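Local structure of DUF724 domain-containing protein 6-like (Raphanus sativus, 5ZWX) at residues S32-K37 and T56-D61; K50-Y55 and R69-V74; V20-N25 and G75-P80; L14-A19 and V39-S44. The protein binds histone H3 tails carrying the H3K9me2 mark through a tandem Agenet cassette and probably links this mark to DNA methylation in heterochromatin. All blocks are in the same frame, centred on the assembly; numbering follows the deposited sequence.

Interaction 1: residues S32-K37 and T56-D61; sequences SWYMGK and TTLFFD
Ser32 begins strand 32-40, which meets the corner of the chain at Thr56 and Thr57. Tyr34 carries the side-chain part of the contact. Its CG lies anti to the carbonyl carbon (chi1 -85°), and the CD2-CE2 side of the ring meets Thr57 and Leu58. Thr57 OG1 sits at the ring edge, 3.7 Å from Tyr34 CD2. Leu58 crosses the tyrosine at about a right angle, with Leu58 CD2 3.8 Å from Tyr34 CE2. The phenol OH bonds outside to Ser104 O, and Thr57 OG1 to Asp105 O, so both threonine and tyrosine reach the loop before strand 106-116. This is the SH3-like barrel of an Agenet domain, and Tyr34, Leu58 and Phe59 pack on the bound histone peptide. Selenomethionine Met35 contributes its carbonyl. Thr56 N donates to Met35 O over 3.0 Å, nearly straight at 171°, from above the carbonyl plane. A water also donates to Met35 O, at 2.7 Å, and accepts from Thr57 N, so it bridges strand and corner. At Gly36 the backbone comes close, and Thr56 OG1 lies 3.5 Å from Gly36 CA.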
loop_
_atom_site.group_PDB
_atom_site.type_symbol
_atom_site.label_atom_id
_atom_site.label_comp_id
_atom_site.label_asym_id
_atom_site.label_seq_id
_atom_site.Cartn_x
_atom_site.Cartn_y
_atom_site.Cartn_z
ATOM N N SER A 32 5.607 1.397 -2.715
ATOM C CA SER A 32 4.773 1.505 -1.504
ATOM C C SER A 32 3.281 1.511 -1.767
ATOM O O SER A 32 2.840 1.959 -2.830
ATOM C CB SER A 32 5.063 2.771 -0.730
ATOM O OG SER A 32 4.685 3.918 -1.444
ATOM N N TRP A 33 2.547 1.092 -0.738
ATOM C CA TRP A 33 1.094 1.221 -0.660
ATOM C C TRP A 33 0.785 1.833 0.716
ATOM O O TRP A 33 1.145 1.251 1.750
ATOM C CB TRP A 33 0.423 -0.145 -0.822
ATOM C CG TRP A 33 0.530 -0.691 -2.229
ATOM C CD1 TRP A 33 1.417 -1.625 -2.695
ATOM C CD2 TRP A 33 -0.269 -0.295 -3.358
ATOM N NE1 TRP A 33 1.199 -1.843 -4.048
ATOM C CE2 TRP A 33 0.174 -1.038 -4.473
ATOM C CE3 TRP A 33 -1.309 0.616 -3.529
ATOM C CZ2 TRP A 33 -0.412 -0.902 -5.749
ATOM C CZ3 TRP A 33 -1.904 0.740 -4.805
ATOM C CH2 TRP A 33 -1.441 -0.005 -5.888
ATOM N N TYR A 34 0.171 3.014 0.728
ATOM C CA TYR A 34 -0.282 3.666 1.968
ATOM C C TYR A 34 -1.793 3.573 2.128
ATOM O O TYR A 34 -2.518 3.746 1.148
ATOM C CB TYR A 34 0.182 5.128 1.998
ATOM C CG TYR A 34 1.614 5.176 2.562
ATOM C CD1 TYR A 34 2.697 4.773 1.781
ATOM C CD2 TYR A 34 1.863 5.550 3.886
ATOM C CE1 TYR A 34 4.034 4.761 2.318
ATOM C CE2 TYR A 34 3.174 5.546 4.415
ATOM C CZ TYR A 34 4.241 5.156 3.618
ATOM O OH TYR A 34 5.533 5.121 4.132
HETATM N N MSE A 35 -2.271 3.259 3.328
HETATM C CA MSE A 35 -3.714 3.078 3.534
HETATM C C MSE A 35 -4.428 4.420 3.540
HETATM O O MSE A 35 -3.880 5.415 4.012
HETATM C CB MSE A 35 -3.996 2.331 4.844
HETATM C CG MSE A 35 -3.195 1.059 5.019
HETATM SE SE MSE A 35 -3.451 -0.271 3.566
HETATM C CE MSE A 35 -1.957 0.214 2.374
ATOM N N GLY A 36 -5.649 4.468 2.996
ATOM C CA GLY A 36 -6.414 5.696 3.075
ATOM C C GLY A 36 -7.880 5.479 2.758
ATOM O O GLY A 36 -8.356 4.345 2.756
ATOM N N LYS A 37 -8.598 6.566 2.515
ATOM C CA LYS A 37 -10.007 6.444 2.140
ATOM C C LYS A 37 -10.356 7.427 1.029
ATOM O O LYS A 37 -9.740 8.480 0.905
ATOM C CB LYS A 37 -10.897 6.660 3.364
ATOM C CG LYS A 37 -10.869 8.073 3.923
ATOM C CD LYS A 37 -12.113 8.345 4.768
ATOM C CE LYS A 37 -12.445 9.834 4.809
ATOM N NZ LYS A 37 -12.460 10.412 6.181
ATOM N N THR A 56 -4.512 7.618 5.877
ATOM C CA THR A 56 -4.781 7.223 7.249
ATOM C C THR A 56 -3.580 7.522 8.147
ATOM O O THR A 56 -3.750 7.871 9.315
ATOM C CB THR A 56 -5.123 5.719 7.343
ATOM O OG1 THR A 56 -6.290 5.451 6.559
ATOM C CG2 THR A 56 -5.398 5.307 8.789
ATOM N N THR A 57 -2.367 7.386 7.612
ATOM C CA THR A 57 -1.167 7.494 8.478
ATOM C C THR A 57 -0.172 8.591 8.072
ATOM O O THR A 57 0.880 8.746 8.702
ATOM C CB THR A 57 -0.389 6.176 8.509
ATOM O OG1 THR A 57 0.196 5.954 7.218
ATOM C CG2 THR A 57 -1.297 4.997 8.872
ATOM N N LEU A 58 -0.477 9.330 7.009
ATOM C CA LEU A 58 0.350 10.471 6.611
ATOM C C LEU A 58 -0.427 11.747 6.859
ATOM O O LEU A 58 -1.633 11.807 6.604
ATOM C CB LEU A 58 0.759 10.393 5.130
ATOM C CG LEU A 58 1.650 9.242 4.657
ATOM C CD1 LEU A 58 1.984 9.433 3.182
ATOM C CD2 LEU A 58 2.908 9.153 5.502
ATOM N N PHE A 59 0.277 12.770 7.320
ATOM C CA PHE A 59 -0.310 14.041 7.732
ATOM C C PHE A 59 0.338 15.195 6.965
ATOM O O PHE A 59 1.465 15.070 6.471
ATOM C CB PHE A 59 -0.142 14.224 9.255
ATOM C CG PHE A 59 -0.890 13.202 10.056
ATOM C CD1 PHE A 59 -0.414 11.899 10.169
ATOM C CD2 PHE A 59 -2.092 13.522 10.656
ATOM C CE1 PHE A 59 -1.126 10.945 10.872
ATOM C CE2 PHE A 59 -2.807 12.571 11.370
ATOM C CZ PHE A 59 -2.328 11.286 11.470
ATOM N N PHE A 60 -0.378 16.309 6.858
ATOM C CA PHE A 60 0.151 17.510 6.213
ATOM C C PHE A 60 1.318 18.054 7.003
ATOM O O PHE A 60 2.323 18.484 6.440
ATOM C CB PHE A 60 -0.931 18.588 6.079
ATOM C CG PHE A 60 -1.623 18.590 4.744
ATOM C CD1 PHE A 60 -1.012 19.151 3.631
ATOM C CD2 PHE A 60 -2.891 18.032 4.599
ATOM C CE1 PHE A 60 -1.653 19.150 2.391
ATOM C CE2 PHE A 60 -3.537 18.029 3.363
ATOM C CZ PHE A 60 -2.916 18.588 2.262
ATOM N N ASP A 61 1.168 17.985 8.321
ATOM C CA ASP A 61 2.069 18.594 9.291
ATOM C C ASP A 61 2.636 17.564 10.263
ATOM O O ASP A 61 1.948 16.616 10.632
ATOM C CB ASP A 61 1.307 19.659 10.072
ATOM C CG ASP A 61 0.038 19.102 10.707
ATOM O OD1 ASP A 61 -0.166 19.282 11.923
ATOM O OD2 ASP A 61 -0.758 18.460 9.987
HETATM O O HOH W 1 -1.641 6.389 5.115
#

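Interaction 2: residues K50-Y55 and R69-V74; sequences KCEVEY and REVVDV
Cys51 O is gripped twice: Val72 N donates to it over 2.8 Å at 165°, nearly along the C=O axis, and Val71 CA adds a CA-H...O contact at 3.3 Å. The two segments form an antiparallel strand pair in the SH3-like Agenet fold, strand 51-55 against strand 67-72. Cys51 with Val72 and Val53 with Glu70 are hydrogen-bonded pairs, each joined by two backbone bonds. Glu52 with Val71 and Glu54 with Arg69 are non-hydrogen-bonded pairs. Cys51, Val53 and Val72 share the face that carries Glu70. Val53 CG1 meets Val72 CG2 at 4.1 Å, and Cys51 SG touches Val74 CG2 at 3.9 Å. Tyr55 OH donates to Glu70 OE1 at 2.8 Å. The hydroxyl arrives from above the carboxylate plane, and the tyrosine ring stands almost perpendicular to that plane. Glu70 OE2 forms a salt bridge to a basic side chain of the bound peptide, and Tyr55 packs on a basic side chain there too. The bond would help to hold the acid in place and probably favours its charged form. On the opposite face Glu54 runs extended, and its OE1 pairs with Lys37. At the far end Lys50 NZ makes a long salt bridge to Asp73 OD1. Arg69 NE donates to Glu54 OE2 over 3.1 Å at 166° in a salt bridge, with the oxygen in the guanidinium plane but met from above the carboxylate plane.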
loop_
_atom_site.group_PDB
_atom_site.type_symbol
_atom_site.label_atom_id
_atom_site.label_comp_id
_atom_site.label_asym_id
_atom_site.label_seq_id
_atom_site.Cartn_x
_atom_site.Cartn_y
_atom_site.Cartn_z
ATOM N N LYS A 50 -9.981 12.588 -11.960
ATOM C CA LYS A 50 -9.222 12.215 -10.773
ATOM C C LYS A 50 -10.071 12.021 -9.513
ATOM O O LYS A 50 -11.222 12.432 -9.455
ATOM C CB LYS A 50 -8.142 13.264 -10.537
ATOM C CG LYS A 50 -7.086 13.224 -11.626
ATOM C CD LYS A 50 -6.151 14.405 -11.572
ATOM C CE LYS A 50 -5.124 14.305 -12.687
ATOM N NZ LYS A 50 -5.782 14.073 -14.005
ATOM N N CYS A 51 -9.479 11.373 -8.514
ATOM C CA CYS A 51 -10.121 11.114 -7.229
ATOM C C CYS A 51 -9.393 11.902 -6.167
ATOM O O CYS A 51 -8.223 12.154 -6.319
ATOM C CB CYS A 51 -10.067 9.618 -6.871
ATOM S SG CYS A 51 -11.082 8.611 -8.005
ATOM N N GLU A 52 -10.067 12.287 -5.095
ATOM C CA GLU A 52 -9.345 12.813 -3.951
ATOM C C GLU A 52 -9.352 11.749 -2.862
ATOM O O GLU A 52 -10.381 11.115 -2.631
ATOM C CB GLU A 52 -9.968 14.113 -3.465
ATOM C CG GLU A 52 -9.205 14.770 -2.320
ATOM C CD GLU A 52 -9.916 16.000 -1.812
ATOM O OE1 GLU A 52 -11.056 16.216 -2.257
ATOM O OE2 GLU A 52 -9.352 16.735 -0.973
ATOM N N VAL A 53 -8.213 11.551 -2.204
ATOM C CA VAL A 53 -8.094 10.574 -1.120
ATOM C C VAL A 53 -7.510 11.232 0.111
ATOM O O VAL A 53 -6.843 12.271 0.021
ATOM C CB VAL A 53 -7.200 9.345 -1.484
ATOM C CG1 VAL A 53 -7.800 8.572 -2.651
ATOM C CG2 VAL A 53 -5.741 9.766 -1.784
ATOM N N GLU A 54 -7.815 10.640 1.263
ATOM C CA GLU A 54 -7.229 11.049 2.542
ATOM C C GLU A 54 -6.406 9.916 3.102
ATOM O O GLU A 54 -6.907 8.803 3.220
ATOM C CB GLU A 54 -8.321 11.429 3.536
ATOM C CG GLU A 54 -7.793 11.794 4.910
ATOM C CD GLU A 54 -8.901 12.213 5.851
ATOM O OE1 GLU A 54 -9.427 11.334 6.566
ATOM O OE2 GLU A 54 -9.251 13.414 5.862
ATOM N N TYR A 55 -5.147 10.184 3.453
ATOM C CA TYR A 55 -4.297 9.148 4.022
ATOM C C TYR A 55 -4.657 8.875 5.470
ATOM O O TYR A 55 -5.040 9.781 6.200
ATOM C CB TYR A 55 -2.814 9.539 3.937
ATOM C CG TYR A 55 -2.272 9.558 2.532
ATOM C CD1 TYR A 55 -2.664 10.540 1.622
ATOM C CD2 TYR A 55 -1.388 8.589 2.105
ATOM C CE1 TYR A 55 -2.171 10.548 0.342
ATOM C CE2 TYR A 55 -0.883 8.594 0.820
ATOM C CZ TYR A 55 -1.269 9.578 -0.051
ATOM O OH TYR A 55 -0.755 9.570 -1.323
ATOM N N ARG A 69 -4.335 15.021 2.394
ATOM C CA ARG A 69 -5.263 14.716 1.299
ATOM C C ARG A 69 -4.569 15.013 -0.019
ATOM O O ARG A 69 -3.783 15.963 -0.116
ATOM C CB ARG A 69 -6.545 15.534 1.431
ATOM C CG ARG A 69 -7.398 15.165 2.631
ATOM C CD ARG A 69 -8.679 15.989 2.637
ATOM N NE ARG A 69 -9.688 15.458 3.549
ATOM C CZ ARG A 69 -10.980 15.759 3.475
ATOM N NH1 ARG A 69 -11.420 16.581 2.527
ATOM N NH2 ARG A 69 -11.837 15.227 4.337
ATOM N N GLU A 70 -4.851 14.195 -1.026
ATOM C CA GLU A 70 -4.246 14.351 -2.344
ATOM C C GLU A 70 -5.249 14.037 -3.431
ATOM O O GLU A 70 -6.083 13.160 -3.244
ATOM C CB GLU A 70 -3.046 13.433 -2.513
ATOM C CG GLU A 70 -1.780 14.013 -1.935
ATOM C CD GLU A 70 -0.572 13.178 -2.230
ATOM O OE1 GLU A 70 -0.746 12.033 -2.691
ATOM O OE2 GLU A 70 0.556 13.676 -2.000
ATOM N N VAL A 71 -5.153 14.748 -4.554
ATOM C CA VAL A 71 -5.889 14.388 -5.781
ATOM C C VAL A 71 -4.992 13.413 -6.556
ATOM O O VAL A 71 -3.833 13.714 -6.823
ATOM C CB VAL A 71 -6.216 15.637 -6.611
ATOM C CG1 VAL A 71 -6.896 15.260 -7.942
ATOM C CG2 VAL A 71 -7.120 16.581 -5.804
ATOM N N VAL A 72 -5.494 12.223 -6.867
ATOM C CA VAL A 72 -4.693 11.184 -7.509
ATOM C C VAL A 72 -5.417 10.600 -8.719
ATOM O O VAL A 72 -6.623 10.774 -8.851
ATOM C CB VAL A 72 -4.381 10.028 -6.541
ATOM C CG1 VAL A 72 -3.577 10.540 -5.318
ATOM C CG2 VAL A 72 -5.660 9.373 -6.074
ATOM N N ASP A 73 -4.671 9.894 -9.571
ATOM C CA ASP A 73 -5.238 9.149 -10.694
ATOM C C ASP A 73 -5.955 7.905 -10.182
ATOM O O ASP A 73 -5.528 7.287 -9.201
ATOM C CB ASP A 73 -4.145 8.722 -11.682
ATOM C CG ASP A 73 -3.469 9.904 -12.377
ATOM O OD1 ASP A 73 -4.129 10.933 -12.625
ATOM O OD2 ASP A 73 -2.273 9.782 -12.700
ATOM N N VAL A 74 -7.046 7.528 -10.853
ATOM C CA VAL A 74 -7.681 6.263 -10.532
ATOM C C VAL A 74 -6.674 5.091 -10.475
ATOM O O VAL A 74 -6.717 4.262 -9.561
ATOM C CB VAL A 74 -8.794 5.967 -11.561
ATOM C CG1 VAL A 74 -9.285 4.533 -11.415
ATOM C CG2 VAL A 74 -9.934 6.960 -11.344
#

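Interaction 3: residues V20-N25 and G75-P80; sequences VEISSN and GQLRPP
Glu21 lays its CB over Arg78 CG, 3.9 Å away, and carries its carboxylate to the edge of the guanidinium. Glu21 OE1 takes two bonds there, from Arg78 NE at 3.0 Å and Arg78 NH2 at 2.9 Å. The NH2 bond uses the syn lone pair; NE comes from above the carboxylate plane. Both nitrogens thus grip one oxygen. Glu21 OE2 has its own partners, Arg140 and Ala81 N, and Arg78 NH1 bonds to Arg143 O. Trp33 adds a cation-pi contact to Arg78. On the other face Leu77 CD2 packs beside Ile22 CG1 at 3.8 Å, with the two side chains pointing the same way. Next along the pair, Gln76 O accepts from both Ser23 N and Ser23 OG. The Gln76 side chain runs extended alongside Ser23, and its NE2 donates to Ser23 O over 2.8 Å on a lone pair. Gln76 OE1 bonds to Asp73 N, so both ends of the amide are used. Glu21 and Arg78 form a hydrogen-bonded antiparallel pair. The short strand 77-78, entered from a 3-10 turn and paired with the first strand, is typical of how an SH3-like barrel closes.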
loop_
_atom_site.group_PDB
_atom_site.type_symbol
_atom_site.label_atom_id
_atom_site.label_comp_id
_atom_site.label_asym_id
_atom_site.label_seq_id
_atom_site.Cartn_x
_atom_site.Cartn_y
_atom_site.Cartn_z
ATOM N N VAL A 20 -9.054 2.306 0.748
ATOM C CA VAL A 20 -8.226 1.980 -0.412
ATOM C C VAL A 20 -6.750 1.896 0.022
ATOM O O VAL A 20 -6.402 2.327 1.109
ATOM C CB VAL A 20 -8.343 3.053 -1.533
ATOM C CG1 VAL A 20 -9.716 3.019 -2.190
ATOM C CG2 VAL A 20 -8.053 4.445 -0.963
ATOM N N GLU A 21 -5.926 1.330 -0.854
ATOM C CA GLU A 21 -4.483 1.464 -0.762
ATOM C C GLU A 21 -4.047 2.393 -1.890
ATOM O O GLU A 21 -4.597 2.375 -3.007
ATOM C CB GLU A 21 -3.802 0.099 -0.843
ATOM C CG GLU A 21 -4.341 -0.858 0.232
ATOM C CD GLU A 21 -3.530 -2.130 0.404
ATOM O OE1 GLU A 21 -2.649 -2.417 -0.430
ATOM O OE2 GLU A 21 -3.817 -2.875 1.367
ATOM N N ILE A 22 -3.057 3.219 -1.580
ATOM C CA ILE A 22 -2.679 4.328 -2.448
ATOM C C ILE A 22 -1.235 4.164 -2.848
ATOM O O ILE A 22 -0.332 4.025 -1.948
ATOM C CB ILE A 22 -2.838 5.679 -1.727
ATOM C CG1 ILE A 22 -4.248 5.796 -1.140
ATOM C CG2 ILE A 22 -2.391 6.842 -2.644
ATOM C CD1 ILE A 22 -4.412 6.809 -0.044
ATOM N N SER A 23 -0.975 4.162 -4.152
ATOM C CA SER A 23 0.419 4.139 -4.607
ATOM C C SER A 23 0.779 5.521 -5.156
ATOM O O SER A 23 -0.085 6.284 -5.520
ATOM C CB SER A 23 0.642 3.051 -5.659
ATOM O OG SER A 23 -0.313 3.164 -6.695
ATOM N N SER A 24 2.056 5.850 -5.156
ATOM C CA SER A 24 2.505 7.160 -5.614
ATOM C C SER A 24 3.372 7.015 -6.840
ATOM O O SER A 24 3.957 5.952 -7.092
ATOM C CB SER A 24 3.266 7.891 -4.513
ATOM O OG SER A 24 3.964 9.014 -5.017
ATOM N N ASN A 25 3.459 8.107 -7.593
ATOM C CA ASN A 25 4.255 8.170 -8.799
ATOM C C ASN A 25 5.665 8.682 -8.473
ATOM O O ASN A 25 6.605 8.524 -9.256
ATOM C CB ASN A 25 3.566 9.078 -9.825
ATOM C CG ASN A 25 2.118 8.666 -10.105
ATOM O OD1 ASN A 25 1.798 7.481 -10.138
ATOM N ND2 ASN A 25 1.245 9.647 -10.312
ATOM N N GLY A 75 -5.745 5.043 -11.428
ATOM C CA GLY A 75 -4.786 3.952 -11.504
ATOM C C GLY A 75 -3.798 3.891 -10.329
ATOM O O GLY A 75 -3.038 2.929 -10.224
ATOM N N GLN A 76 -3.840 4.887 -9.446
ATOM C CA GLN A 76 -2.994 4.866 -8.231
ATOM C C GLN A 76 -3.666 4.109 -7.077
ATOM O O GLN A 76 -3.046 3.863 -6.051
ATOM C CB GLN A 76 -2.669 6.279 -7.781
ATOM C CG GLN A 76 -1.727 6.988 -8.694
ATOM C CD GLN A 76 -1.425 8.395 -8.212
ATOM O OE1 GLN A 76 -1.903 9.356 -8.791
ATOM N NE2 GLN A 76 -0.655 8.517 -7.131
ATOM N N LEU A 77 -4.932 3.726 -7.255
ATOM C CA LEU A 77 -5.705 3.174 -6.142
ATOM C C LEU A 77 -6.026 1.703 -6.344
ATOM O O LEU A 77 -6.209 1.266 -7.480
ATOM C CB LEU A 77 -7.022 3.946 -5.971
ATOM C CG LEU A 77 -6.849 5.451 -5.744
ATOM C CD1 LEU A 77 -8.193 6.172 -5.578
ATOM C CD2 LEU A 77 -5.941 5.680 -4.520
ATOM N N ARG A 78 -6.091 0.959 -5.243
ATOM C CA ARG A 78 -6.634 -0.399 -5.286
ATOM C C ARG A 78 -7.384 -0.665 -3.997
ATOM O O ARG A 78 -7.295 0.134 -3.072
ATOM C CB ARG A 78 -5.536 -1.422 -5.522
ATOM C CG ARG A 78 -4.570 -1.564 -4.288
ATOM C CD ARG A 78 -3.392 -2.470 -4.621
ATOM N NE ARG A 78 -2.778 -2.969 -3.364
ATOM C CZ ARG A 78 -1.888 -3.964 -3.313
ATOM N NH1 ARG A 78 -1.479 -4.551 -4.435
ATOM N NH2 ARG A 78 -1.414 -4.374 -2.142
ATOM N N PRO A 79 -8.191 -1.751 -3.933
ATOM C CA PRO A 79 -8.901 -1.945 -2.683
ATOM C C PRO A 79 -7.911 -2.401 -1.603
ATOM O O PRO A 79 -6.812 -2.790 -1.982
ATOM C CB PRO A 79 -9.940 -3.059 -3.017
ATOM C CG PRO A 79 -9.931 -3.180 -4.496
ATOM C CD PRO A 79 -8.542 -2.783 -4.926
ATOM N N PRO A 80 -8.307 -2.366 -0.328
ATOM C CA PRO A 80 -7.509 -3.000 0.732
ATOM C C PRO A 80 -7.142 -4.429 0.366
ATOM O O PRO A 80 -7.960 -5.163 -0.154
ATOM C CB PRO A 80 -8.449 -2.994 1.936
ATOM C CG PRO A 80 -9.416 -1.914 1.654
ATOM C CD PRO A 80 -9.618 -1.929 0.187
#

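Interaction 4: residues L14-A19 and V39-S44; sequences LKPGAA and VAVPSS
The chain from Lys15 to Ala18 makes a type II beta turn, closed by Ala18 N donating to Lys15 O over 2.9 Å, and its entry lies across the end of strand 32-40 and the loop residue Val41 after it. Gly17 takes the third place of the turn with a positive phi of 96°, where a side chain would press on the carbonyl before it. No hydrogen bond joins the two segments; the contact is made by van der Waals touch. Val41 has the largest share. Its CB is directed toward the turn, with CG1 anti to the carbonyl carbon (chi1 -57°) and CG2 in the crowded position between backbone N and carbonyl carbon. Val41 CG2 meets Pro16 CD at 4.0 Å, and the ring and the branched chain cross at about a right angle. The second methyl, Val41 CG1, lies against the backbone, 4.1 Å from Lys15 CA and 4.2 Å from Leu14 O. Further along the ring, Pro16 CB rests 4.0 Å from Val39 O. Val39 and Ala40 both face Glu52 in a classic beta bulge. Leu14 packs on Val38 and Val74, and Val41 leans on Cys51 in strand 51-55. The turn runs on into strand 19-22, and Gly17 and Ala18 are tied by backbone bonds to Val38 of strand 32-40.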
loop_
_atom_site.group_PDB
_atom_site.type_symbol
_atom_site.label_atom_id
_atom_site.label_comp_id
_atom_site.label_asym_id
_atom_site.label_seq_id
_atom_site.Cartn_x
_atom_site.Cartn_y
_atom_site.Cartn_z
ATOM N N LEU A 14 -14.541 1.883 -6.125
ATOM C CA LEU A 14 -14.169 3.269 -5.920
ATOM C C LEU A 14 -15.397 4.130 -5.692
ATOM O O LEU A 14 -16.097 4.490 -6.643
ATOM C CB LEU A 14 -13.362 3.778 -7.118
ATOM C CG LEU A 14 -12.078 4.591 -6.968
ATOM C CD1 LEU A 14 -11.236 4.162 -5.754
ATOM C CD2 LEU A 14 -11.248 4.525 -8.274
ATOM N N LYS A 15 -15.675 4.443 -4.434
ATOM C CA LYS A 15 -16.752 5.369 -4.111
ATOM C C LYS A 15 -16.355 6.191 -2.891
ATOM O O LYS A 15 -15.487 5.764 -2.113
ATOM C CB LYS A 15 -18.067 4.610 -3.858
ATOM C CG LYS A 15 -18.006 3.656 -2.679
ATOM C CD LYS A 15 -19.280 2.829 -2.544
ATOM C CE LYS A 15 -19.406 1.821 -3.678
ATOM N NZ LYS A 15 -20.554 0.910 -3.465
ATOM N N PRO A 16 -16.963 7.382 -2.724
ATOM C CA PRO A 16 -16.664 8.148 -1.512
ATOM C C PRO A 16 -16.816 7.275 -0.274
ATOM O O PRO A 16 -17.787 6.523 -0.179
ATOM C CB PRO A 16 -17.709 9.269 -1.525
ATOM C CG PRO A 16 -18.081 9.423 -2.965
ATOM C CD PRO A 16 -17.967 8.054 -3.575
ATOM N N GLY A 17 -15.857 7.354 0.642
ATOM C CA GLY A 17 -15.931 6.600 1.875
ATOM C C GLY A 17 -15.172 5.289 1.811
ATOM O O GLY A 17 -14.805 4.736 2.838
ATOM N N ALA A 18 -14.934 4.790 0.600
ATOM C CA ALA A 18 -14.247 3.512 0.425
ATOM C C ALA A 18 -12.822 3.536 0.965
ATOM O O ALA A 18 -12.064 4.457 0.684
ATOM C CB ALA A 18 -14.211 3.120 -1.030
ATOM N N ALA A 19 -12.459 2.482 1.682
ATOM C CA ALA A 19 -11.076 2.284 2.102
ATOM C C ALA A 19 -10.294 1.843 0.875
ATOM O O ALA A 19 -10.811 1.089 0.055
ATOM C CB ALA A 19 -10.987 1.250 3.203
ATOM N N VAL A 39 -12.244 10.353 -0.626
ATOM C CA VAL A 39 -13.044 11.524 -0.264
ATOM C C VAL A 39 -13.978 11.964 -1.395
ATOM O O VAL A 39 -15.123 12.358 -1.151
ATOM C CB VAL A 39 -12.135 12.704 0.137
ATOM C CG1 VAL A 39 -12.962 13.945 0.437
ATOM C CG2 VAL A 39 -11.328 12.326 1.336
ATOM N N ALA A 40 -13.506 11.886 -2.634
ATOM C CA ALA A 40 -14.339 12.285 -3.762
ATOM C C ALA A 40 -13.943 11.537 -5.025
ATOM O O ALA A 40 -12.764 11.192 -5.208
ATOM C CB ALA A 40 -14.248 13.793 -3.983
ATOM N N VAL A 41 -14.930 11.287 -5.896
ATOM C CA VAL A 41 -14.659 10.625 -7.166
ATOM C C VAL A 41 -15.280 11.408 -8.319
ATOM O O VAL A 41 -16.128 12.263 -8.095
ATOM C CB VAL A 41 -15.192 9.168 -7.193
ATOM C CG1 VAL A 41 -14.589 8.333 -6.042
ATOM C CG2 VAL A 41 -16.712 9.156 -7.194
ATOM N N PRO A 42 -14.823 11.157 -9.551
ATOM C CA PRO A 42 -15.518 11.799 -10.673
ATOM C C PRO A 42 -16.946 11.296 -10.728
ATOM O O PRO A 42 -17.185 10.089 -10.670
ATOM C CB PRO A 42 -14.719 11.348 -11.900
ATOM C CG PRO A 42 -13.348 11.052 -11.349
ATOM C CD PRO A 42 -13.584 10.485 -9.973
ATOM N N SER A 43 -17.884 12.219 -10.793
ATOM C CA SER A 43 -19.279 11.847 -10.970
ATOM C C SER A 43 -19.561 11.692 -12.470
ATOM O O SER A 43 -18.707 12.006 -13.290
ATOM C CB SER A 43 -20.172 12.895 -10.320
ATOM O OG SER A 43 -19.711 14.204 -10.616
ATOM N N SER A 44 -20.745 11.210 -12.849
ATOM C CA SER A 44 -21.052 11.089 -14.271
ATOM C C SER A 44 -21.152 12.532 -14.780
ATOM O O SER A 44 -21.028 12.825 -15.968
ATOM C CB SER A 44 -22.344 10.289 -14.491
ATOM O OG SER A 44 -22.431 9.757 -15.808
#

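How the interactions relate
All four contacts belong to the first Agenet domain and reach one curled antiparallel sheet. Strand 32-40 pairs with 19-22 and 51-55, and serves interactions 1 and 4. Interaction 3 pairs the first strand, 19-22, with the short strand 77-78, and interactions 1 and 2 fall within the chain it spans. The segments of 1 and 2 alternate. Those of 4 cross with 1 and with 3, and 4 closes before 2 opens. The centres of 2 and 3, and of 2 and 4, lie about 9 Å apart, those of 1 and 4 about 17 Å. Interactions 1 and 2 touch the bound peptide most; interaction 4 packs a surface turn. Ile22, Val53 and Leu77 join 2 and 3 in a shared core.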